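Local structure of sulfur oxidation protein SOXB (Thermus thermophilus, 2WDD) at residues R468-A480 with P544-R556. The protein hydrolyses the sulfur-sulfur bond of cysteine S-thiosulfonate groups in the Sox sulfur oxidation pathway and carries two manganese ions. Numbering follows the deposited sequence. Where two conformers were deposited one is given.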
ATOM      1  N   ARG A 468       1.972  14.384  -6.930  1.00  8.38           N
ATOM      2  CA  ARG A 468       0.968  15.435  -7.071  1.00  8.49           C
ATOM      3  C   ARG A 468       1.672  16.769  -6.920  1.00 12.67           C
ATOM      4  O   ARG A 468       2.410  16.971  -5.963  1.00 13.13           O
ATOM      5  CB  ARG A 468      -0.118  15.291  -6.007  1.00  9.00           C
ATOM      6  CG  ARG A 468      -0.917  13.993  -6.119  1.00 10.68           C
ATOM      7  CD  ARG A 468      -0.180  12.778  -5.521  1.00 12.28           C
ATOM      8  NE  ARG A 468      -1.161  11.776  -5.127  1.00  9.51           N
ATOM      9  CZ  ARG A 468      -1.673  10.844  -5.933  1.00 10.15           C
ATOM     10  NH1 ARG A 468      -1.203  10.674  -7.170  1.00  9.32           N
ATOM     11  NH2 ARG A 468      -2.631  10.053  -5.468  1.00 10.10           N
ATOM     12  N   VAL A 469       1.483  17.659  -7.886  1.00 10.80           N
ATOM     13  CA  VAL A 469       2.176  18.939  -7.871  1.00  9.98           C
ATOM     14  C   VAL A 469       1.211  20.099  -7.743  1.00 13.14           C
ATOM     15  O   VAL A 469       0.594  20.532  -8.716  1.00 13.29           O
ATOM     16  CB  VAL A 469       3.100  19.113  -9.084  1.00 13.31           C
ATOM     17  CG1 VAL A 469       4.067  20.263  -8.819  1.00 13.09           C
ATOM     18  CG2 VAL A 469       3.861  17.814  -9.371  1.00 12.94           C
ATOM     19  N   PHE A 470       1.050  20.562  -6.517  1.00 10.43           N
ATOM     20  CA  PHE A 470       0.139  21.665  -6.261  1.00 11.10           C
ATOM     21  C   PHE A 470       0.799  22.951  -6.730  1.00 13.50           C
ATOM     22  O   PHE A 470       1.953  23.218  -6.382  1.00 13.35           O
ATOM     23  CB  PHE A 470      -0.175  21.751  -4.775  1.00 13.00           C
ATOM     24  CG  PHE A 470      -1.231  22.760  -4.447  1.00 13.69           C
ATOM     25  CD1 PHE A 470      -2.518  22.634  -4.955  1.00 15.17           C
ATOM     26  CD2 PHE A 470      -0.932  23.841  -3.645  1.00 15.57           C
ATOM     27  CE1 PHE A 470      -3.480  23.580  -4.672  1.00 15.96           C
ATOM     28  CE2 PHE A 470      -1.904  24.790  -3.349  1.00 17.93           C
ATOM     29  CZ  PHE A 470      -3.168  24.660  -3.862  1.00 15.20           C
ATOM     30  N   GLY A 471       0.077  23.735  -7.528  1.00 11.53           N
ATOM     31  CA  GLY A 471       0.602  24.976  -8.083  1.00 12.75           C
ATOM     32  C   GLY A 471       0.860  24.866  -9.575  1.00 16.58           C
ATOM     33  O   GLY A 471       1.201  25.840 -10.245  1.00 15.65           O
ATOM     34  N   LEU A 472       0.681  23.664 -10.101  1.00 13.78           N
ATOM     35  CA  LEU A 472       0.915  23.391 -11.503  1.00 14.28           C
ATOM     36  C   LEU A 472      -0.303  22.690 -12.108  1.00 14.06           C
ATOM     37  O   LEU A 472      -1.110  22.080 -11.390  1.00 12.34           O
ATOM     38  CB  LEU A 472       2.162  22.482 -11.586  1.00 15.86           C
ATOM     39  CG  LEU A 472       2.557  21.681 -12.816  1.00 21.19           C
ATOM     40  CD1 LEU A 472       4.054  21.405 -12.747  1.00 21.43           C
ATOM     41  CD2 LEU A 472       1.776  20.385 -12.850  1.00 20.29           C
ATOM     42  N   ARG A 473      -0.440  22.817 -13.422  1.00 11.02           N
ATOM     43  CA  ARG A 473      -1.493  22.160 -14.190  0.50 11.10           C
ATOM     44  C   ARG A 473      -0.820  21.600 -15.442  1.00 14.79           C
ATOM     45  O   ARG A 473       0.138  22.194 -15.949  1.00 13.96           O
ATOM     46  CB  ARG A 473      -2.585  23.158 -14.594  0.50 11.78           C
ATOM     47  CG  ARG A 473      -3.655  23.366 -13.541  0.50 13.79           C
ATOM     48  CD  ARG A 473      -4.563  24.544 -13.877  0.50 20.87           C
ATOM     49  NE  ARG A 473      -5.283  24.364 -15.135  0.50 28.12           N
ATOM     50  CZ  ARG A 473      -6.556  23.991 -15.225  0.50 42.06           C
ATOM     51  NH1 ARG A 473      -7.256  23.736 -14.127  0.50 30.29           N
ATOM     52  NH2 ARG A 473      -7.133  23.866 -16.415  0.50 26.85           N
ATOM     53  N   TYR A 474      -1.286  20.456 -15.925  1.00 11.93           N
ATOM     54  CA  TYR A 474      -0.696  19.867 -17.117  1.00 12.00           C
ATOM     55  C   TYR A 474      -1.648  18.918 -17.816  1.00 14.44           C
ATOM     56  O   TYR A 474      -2.725  18.598 -17.300  1.00 12.98           O
ATOM     57  CB  TYR A 474       0.637  19.160 -16.797  1.00 12.73           C
ATOM     58  CG  TYR A 474       0.536  17.877 -15.976  1.00 13.63           C
ATOM     59  CD1 TYR A 474       0.717  16.633 -16.571  1.00 14.55           C
ATOM     60  CD2 TYR A 474       0.384  17.920 -14.589  1.00 14.90           C
ATOM     61  CE1 TYR A 474       0.692  15.458 -15.823  1.00 15.10           C
ATOM     62  CE2 TYR A 474       0.347  16.749 -13.832  1.00 15.92           C
ATOM     63  CZ  TYR A 474       0.486  15.520 -14.454  1.00 19.99           C
ATOM     64  OH  TYR A 474       0.419  14.357 -13.700  1.00 18.16           O
ATOM     65  N   VAL A 475      -1.272  18.536 -19.030  1.00 12.94           N
ATOM     66  CA  VAL A 475      -2.029  17.588 -19.822  1.00 13.38           C
ATOM     67  C   VAL A 475      -1.175  16.336 -19.884  1.00 16.04           C
ATOM     68  O   VAL A 475       0.040  16.410 -20.113  1.00 14.90           O
ATOM     69  CB  VAL A 475      -2.318  18.121 -21.242  1.00 17.96           C
ATOM     70  CG1 VAL A 475      -2.981  17.053 -22.082  1.00 18.56           C
ATOM     71  CG2 VAL A 475      -3.192  19.362 -21.174  1.00 18.11           C
ATOM     72  N   LEU A 476      -1.803  15.196 -19.622  1.00 13.28           N
ATOM     73  CA  LEU A 476      -1.111  13.922 -19.643  1.00 12.64           C
ATOM     74  C   LEU A 476      -1.708  13.079 -20.746  1.00 15.87           C
ATOM     75  O   LEU A 476      -2.928  12.975 -20.852  1.00 14.51           O
ATOM     76  CB  LEU A 476      -1.320  13.184 -18.319  1.00 12.27           C
ATOM     77  CG  LEU A 476      -0.778  11.755 -18.278  1.00 15.75           C
ATOM     78  CD1 LEU A 476       0.754  11.781 -18.226  1.00 16.02           C
ATOM     79  CD2 LEU A 476      -1.365  10.978 -17.087  1.00 17.55           C
ATOM     80  N   ASP A 477      -0.846  12.464 -21.552  1.00 12.55           N
ATOM     81  CA  ASP A 477      -1.293  11.529 -22.576  1.00 11.93           C
ATOM     82  C   ASP A 477      -0.559  10.229 -22.320  1.00 14.66           C
ATOM     83  O   ASP A 477       0.580  10.055 -22.740  1.00 13.87           O
ATOM     84  CB  ASP A 477      -0.991  12.018 -23.997  1.00 14.14           C
ATOM     85  CG  ASP A 477      -1.510  11.054 -25.055  1.00 20.79           C
ATOM     86  OD1 ASP A 477      -1.932   9.936 -24.685  1.00 22.56           O
ATOM     87  OD2 ASP A 477      -1.487  11.400 -26.254  1.00 28.33           O
ATOM     88  N   PRO A 478      -1.184   9.314 -21.575  1.00 11.85           N
ATOM     89  CA  PRO A 478      -0.535   8.056 -21.217  1.00 11.98           C
ATOM     90  C   PRO A 478      -0.055   7.228 -22.409  1.00 16.38           C
ATOM     91  O   PRO A 478       0.914   6.471 -22.295  1.00 17.68           O
ATOM     92  CB  PRO A 478      -1.615   7.308 -20.426  1.00 14.03           C
ATOM     93  CG  PRO A 478      -2.894   7.914 -20.850  1.00 18.63           C
ATOM     94  CD  PRO A 478      -2.595   9.357 -21.153  1.00 13.79           C
ATOM     95  N   ASP A 479      -0.706   7.393 -23.556  1.00 13.82           N
ATOM     96  CA  ASP A 479      -0.362   6.614 -24.740  1.00 13.43           C
ATOM     97  C   ASP A 479       0.700   7.244 -25.641  1.00 18.93           C
ATOM     98  O   ASP A 479       1.114   6.633 -26.629  1.00 18.67           O
ATOM     99  CB  ASP A 479      -1.617   6.296 -25.548  1.00 14.24           C
ATOM    100  CG  ASP A 479      -2.609   5.458 -24.765  1.00 18.15           C
ATOM    101  OD1 ASP A 479      -2.215   4.372 -24.295  1.00 19.56           O
ATOM    102  OD2 ASP A 479      -3.779   5.877 -24.653  1.00 22.50           O
ATOM    103  N   ALA A 480       1.141   8.453 -25.308  1.00 15.84           N
ATOM    104  CA  ALA A 480       2.165   9.123 -26.104  1.00 14.93           C
ATOM    105  C   ALA A 480       3.533   8.498 -25.837  1.00 19.33           C
ATOM    106  O   ALA A 480       3.733   7.809 -24.839  1.00 18.58           O
ATOM    107  CB  ALA A 480       2.187  10.619 -25.801  1.00 15.36           C
ATOM    108  N   PRO A 544     -12.655  18.673  -4.817  1.00 16.40           N
ATOM    109  CA  PRO A 544     -11.807  18.112  -5.865  1.00 15.62           C
ATOM    110  C   PRO A 544     -11.725  19.026  -7.069  1.00 20.76           C
ATOM    111  O   PRO A 544     -12.731  19.324  -7.716  1.00 21.60           O
ATOM    112  CB  PRO A 544     -12.521  16.804  -6.257  1.00 17.38           C
ATOM    113  CG  PRO A 544     -13.610  16.615  -5.271  1.00 22.03           C
ATOM    114  CD  PRO A 544     -13.920  17.941  -4.674  1.00 17.58           C
ATOM    115  N   GLU A 545     -10.512  19.458  -7.373  1.00 15.87           N
ATOM    116  CA  GLU A 545     -10.282  20.293  -8.536  0.50 15.41           C
ATOM    117  C   GLU A 545      -9.011  19.793  -9.208  1.00 16.76           C
ATOM    118  O   GLU A 545      -7.929  20.345  -9.055  1.00 15.53           O
ATOM    119  CB  GLU A 545     -10.226  21.769  -8.153  0.50 17.02           C
ATOM    120  CG  GLU A 545     -11.593  22.303  -7.723  0.50 27.14           C
ATOM    121  CD  GLU A 545     -11.597  23.795  -7.454  0.50 45.58           C
ATOM    122  OE1 GLU A 545     -10.728  24.264  -6.691  0.50 28.22           O
ATOM    123  OE2 GLU A 545     -12.494  24.491  -7.975  0.50 44.09           O
ATOM    124  N   PRO A 546      -9.140  18.672  -9.918  1.00 14.04           N
ATOM    125  CA  PRO A 546      -7.973  18.067 -10.572  1.00 13.97           C
ATOM    126  C   PRO A 546      -7.205  19.059 -11.420  1.00 16.09           C
ATOM    127  O   PRO A 546      -7.788  19.899 -12.106  1.00 15.45           O
ATOM    128  CB  PRO A 546      -8.572  16.972 -11.457  1.00 16.05           C
ATOM    129  CG  PRO A 546      -9.943  16.741 -10.944  1.00 20.25           C
ATOM    130  CD  PRO A 546     -10.403  18.015 -10.293  1.00 15.95           C
ATOM    131  N   ASN A 547      -5.888  18.930 -11.395  1.00 13.13           N
ATOM    132  CA  ASN A 547      -5.027  19.843 -12.137  1.00 13.05           C
ATOM    133  C   ASN A 547      -4.441  19.172 -13.373  1.00 16.13           C
ATOM    134  O   ASN A 547      -3.478  19.664 -13.957  1.00 14.87           O
ATOM    135  CB  ASN A 547      -3.883  20.294 -11.241  1.00 13.05           C
ATOM    136  CG  ASN A 547      -3.016  19.138 -10.789  1.00 18.33           C
ATOM    137  OD1 ASN A 547      -3.511  18.030 -10.526  1.00 14.29           O
ATOM    138  ND2 ASN A 547      -1.706  19.375 -10.725  1.00 14.35           N
ATOM    139  N   VAL A 548      -5.019  18.046 -13.766  1.00 15.10           N
ATOM    140  CA  VAL A 548      -4.530  17.306 -14.921  0.50 15.15           C
ATOM    141  C   VAL A 548      -5.662  16.919 -15.858  1.00 20.01           C
ATOM    142  O   VAL A 548      -6.723  16.490 -15.415  1.00 21.73           O
ATOM    143  CB  VAL A 548      -3.733  16.044 -14.501  0.50 18.40           C
ATOM    144  CG1 VAL A 548      -2.931  15.500 -15.679  0.50 18.08           C
ATOM    145  CG2 VAL A 548      -2.817  16.344 -13.320  0.50 17.92           C
ATOM    146  N   LYS A 549      -5.406  17.055 -17.150  1.00 15.79           N
ATOM    147  CA  LYS A 549      -6.345  16.650 -18.189  0.50 15.55           C
ATOM    148  C   LYS A 549      -5.723  15.401 -18.812  1.00 18.06           C
ATOM    149  O   LYS A 549      -4.546  15.416 -19.179  1.00 18.19           O
ATOM    150  CB  LYS A 549      -6.464  17.767 -19.228  0.50 18.02           C
ATOM    151  CG  LYS A 549      -7.155  17.382 -20.526  0.50 31.01           C
ATOM    152  CD  LYS A 549      -7.467  18.624 -21.360  0.50 40.85           C
ATOM    153  CE  LYS A 549      -7.077  18.438 -22.821  0.50 49.89           C
ATOM    154  NZ  LYS A 549      -7.337  19.662 -23.635  0.50 55.47           N
ATOM    155  N   VAL A 550      -6.482  14.315 -18.888  1.00 12.90           N
ATOM    156  CA  VAL A 550      -5.973  13.063 -19.415  1.00 11.89           C
ATOM    157  C   VAL A 550      -6.480  12.742 -20.810  1.00 16.55           C
ATOM    158  O   VAL A 550      -7.658  12.443 -21.006  1.00 16.38           O
ATOM    159  CB  VAL A 550      -6.276  11.895 -18.463  1.00 15.20           C
ATOM    160  CG1 VAL A 550      -5.555  10.628 -18.921  1.00 14.25           C
ATOM    161  CG2 VAL A 550      -5.901  12.256 -17.026  1.00 15.29           C
ATOM    162  N   ILE A 551      -5.573  12.758 -21.777  1.00 13.18           N
ATOM    163  CA  ILE A 551      -5.956  12.462 -23.146  1.00 12.92           C
ATOM    164  C   ILE A 551      -6.385  11.007 -23.236  1.00 16.10           C
ATOM    165  O   ILE A 551      -5.693  10.117 -22.736  1.00 14.96           O
ATOM    166  CB  ILE A 551      -4.780  12.714 -24.126  1.00 15.91           C
ATOM    167  CG1 ILE A 551      -4.282  14.154 -24.021  1.00 16.79           C
ATOM    168  CG2 ILE A 551      -5.205  12.375 -25.566  1.00 15.38           C
ATOM    169  CD1 ILE A 551      -5.374  15.195 -24.208  1.00 19.08           C
ATOM    170  N   GLY A 552      -7.505  10.764 -23.915  1.00 15.16           N
ATOM    171  CA  GLY A 552      -7.988   9.423 -24.176  1.00 15.16           C
ATOM    172  C   GLY A 552      -8.663   8.693 -23.030  1.00 17.42           C
ATOM    173  O   GLY A 552      -8.954   7.503 -23.142  1.00 17.53           O
ATOM    174  N   ARG A 553      -8.902   9.391 -21.924  1.00 14.03           N
ATOM    175  CA  ARG A 553      -9.561   8.766 -20.770  1.00 13.88           C
ATOM    176  C   ARG A 553     -10.522   9.743 -20.125  1.00 15.87           C
ATOM    177  O   ARG A 553     -10.324  10.951 -20.192  1.00 15.08           O
ATOM    178  CB  ARG A 553      -8.532   8.379 -19.692  1.00 13.41           C
ATOM    179  CG  ARG A 553      -7.340   7.580 -20.168  1.00 15.52           C
ATOM    180  CD  ARG A 553      -7.702   6.132 -20.418  1.00 18.27           C
ATOM    181  NE  ARG A 553      -6.488   5.380 -20.695  1.00 16.36           N
ATOM    182  CZ  ARG A 553      -5.832   5.435 -21.848  1.00 27.06           C
ATOM    183  NH1 ARG A 553      -6.304   6.175 -22.843  1.00 20.71           N
ATOM    184  NH2 ARG A 553      -4.709   4.751 -22.005  1.00 16.42           N
ATOM    185  N   ASN A 554     -11.505   9.206 -19.412  1.00 13.86           N
ATOM    186  CA  ASN A 554     -12.392  10.030 -18.615  1.00 13.65           C
ATOM    187  C   ASN A 554     -11.781  10.042 -17.216  1.00 15.17           C
ATOM    188  O   ASN A 554     -11.588   8.989 -16.613  1.00 15.70           O
ATOM    189  CB  ASN A 554     -13.771   9.393 -18.549  1.00 14.83           C
ATOM    190  CG  ASN A 554     -14.570   9.655 -19.798  1.00 24.95           C
ATOM    191  OD1 ASN A 554     -14.416  10.706 -20.423  1.00 19.98           O
ATOM    192  ND2 ASN A 554     -15.355   8.672 -20.221  1.00 21.34           N
ATOM    193  N   TYR A 555     -11.468  11.223 -16.710  1.00 11.71           N
ATOM    194  CA  TYR A 555     -10.888  11.337 -15.382  1.00 10.53           C
ATOM    195  C   TYR A 555     -12.033  11.369 -14.375  1.00 13.08           C
ATOM    196  O   TYR A 555     -12.931  12.205 -14.480  1.00 13.90           O
ATOM    197  CB  TYR A 555     -10.012  12.585 -15.267  1.00 11.08           C
ATOM    198  CG  TYR A 555      -9.321  12.629 -13.942  1.00 10.06           C
ATOM    199  CD1 TYR A 555      -8.222  11.811 -13.695  1.00 10.07           C
ATOM    200  CD2 TYR A 555      -9.898  13.290 -12.867  1.00 11.23           C
ATOM    201  CE1 TYR A 555      -7.637  11.761 -12.429  1.00 11.57           C
ATOM    202  CE2 TYR A 555      -9.324  13.246 -11.599  1.00 11.17           C
ATOM    203  CZ  TYR A 555      -8.197  12.461 -11.390  1.00 12.95           C
ATOM    204  OH  TYR A 555      -7.645  12.366 -10.128  1.00 12.11           O
ATOM    205  N   ARG A 556     -12.037  10.425 -13.440  1.00 11.24           N
ATOM    206  CA  ARG A 556     -13.159  10.308 -12.507  1.00 10.49           C
ATOM    207  C   ARG A 556     -12.909  10.903 -11.136  1.00 13.28           C
ATOM    208  O   ARG A 556     -11.792  10.878 -10.633  1.00 12.24           O
ATOM    209  CB  ARG A 556     -13.579   8.841 -12.344  1.00 10.79           C
ATOM    210  CG  ARG A 556     -13.933   8.148 -13.655  1.00 14.46           C
ATOM    211  CD  ARG A 556     -15.209   8.749 -14.238  1.00 16.04           C
ATOM    212  NE  ARG A 556     -16.310   8.653 -13.285  1.00 15.03           N
ATOM    213  CZ  ARG A 556     -17.052   7.563 -13.113  1.00 29.73           C
ATOM    214  NH1 ARG A 556     -16.835   6.482 -13.857  1.00 20.36           N
ATOM    215  NH2 ARG A 556     -18.016   7.549 -12.201  1.00 22.53           N
TER
HETATM  216  O   HOH W   1      -0.035  17.057 -10.177  1.00 17.53           O
HETATM  217  O   HOH W   2      -4.631   8.285 -25.109  1.00 34.52           O
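The Tyr474 ring takes Val548 CG1 over one face, a CH-pi contact 3.7 Å from CG1 to the ring centroid in one of the two conformers of Val548; a water lies in plane at the ring edge. The Arg553 guanidinium has Pro478 CG over one face and the Asp479 carboxylate at its edge. Tyr474 and Val548 are paired residues of the parallel strands 472-476 and 548-550, in a small mixed sheet where antiparallel strand 486-487 also pairs with 472-476. Segment 468-480 belongs to the 5'-nucleotidase C-terminal domain family. Tyr474 CG sits between the backbone N and carbonyl carbon (chi1 70°), which turns a ring face to Val548 CG1. Leu476 N donates to Lys549 O at 2.8 Å, and Ile551 N to Leu476 O. On the other side of the sheet, Val475 CG1 meets Ile551 CD1 at 3.7 Å. Past the strand ends, Arg553 NH1 and NH2 both grip Asp479 OD2, at 3.1 and 3.0 Å, from the same face of the carboxylate. Arg553 NH2 also bonds Ala54 O, and Asp479 OD1 accepts from Lys56 N. A leucine in place of Arg553 would probably leave Asp479 without its opposite charge. At the strand start, Asn547 ND2 bonds Leu472 O at 2.8 Å and donates to that same water, which also accepts from Val469 N.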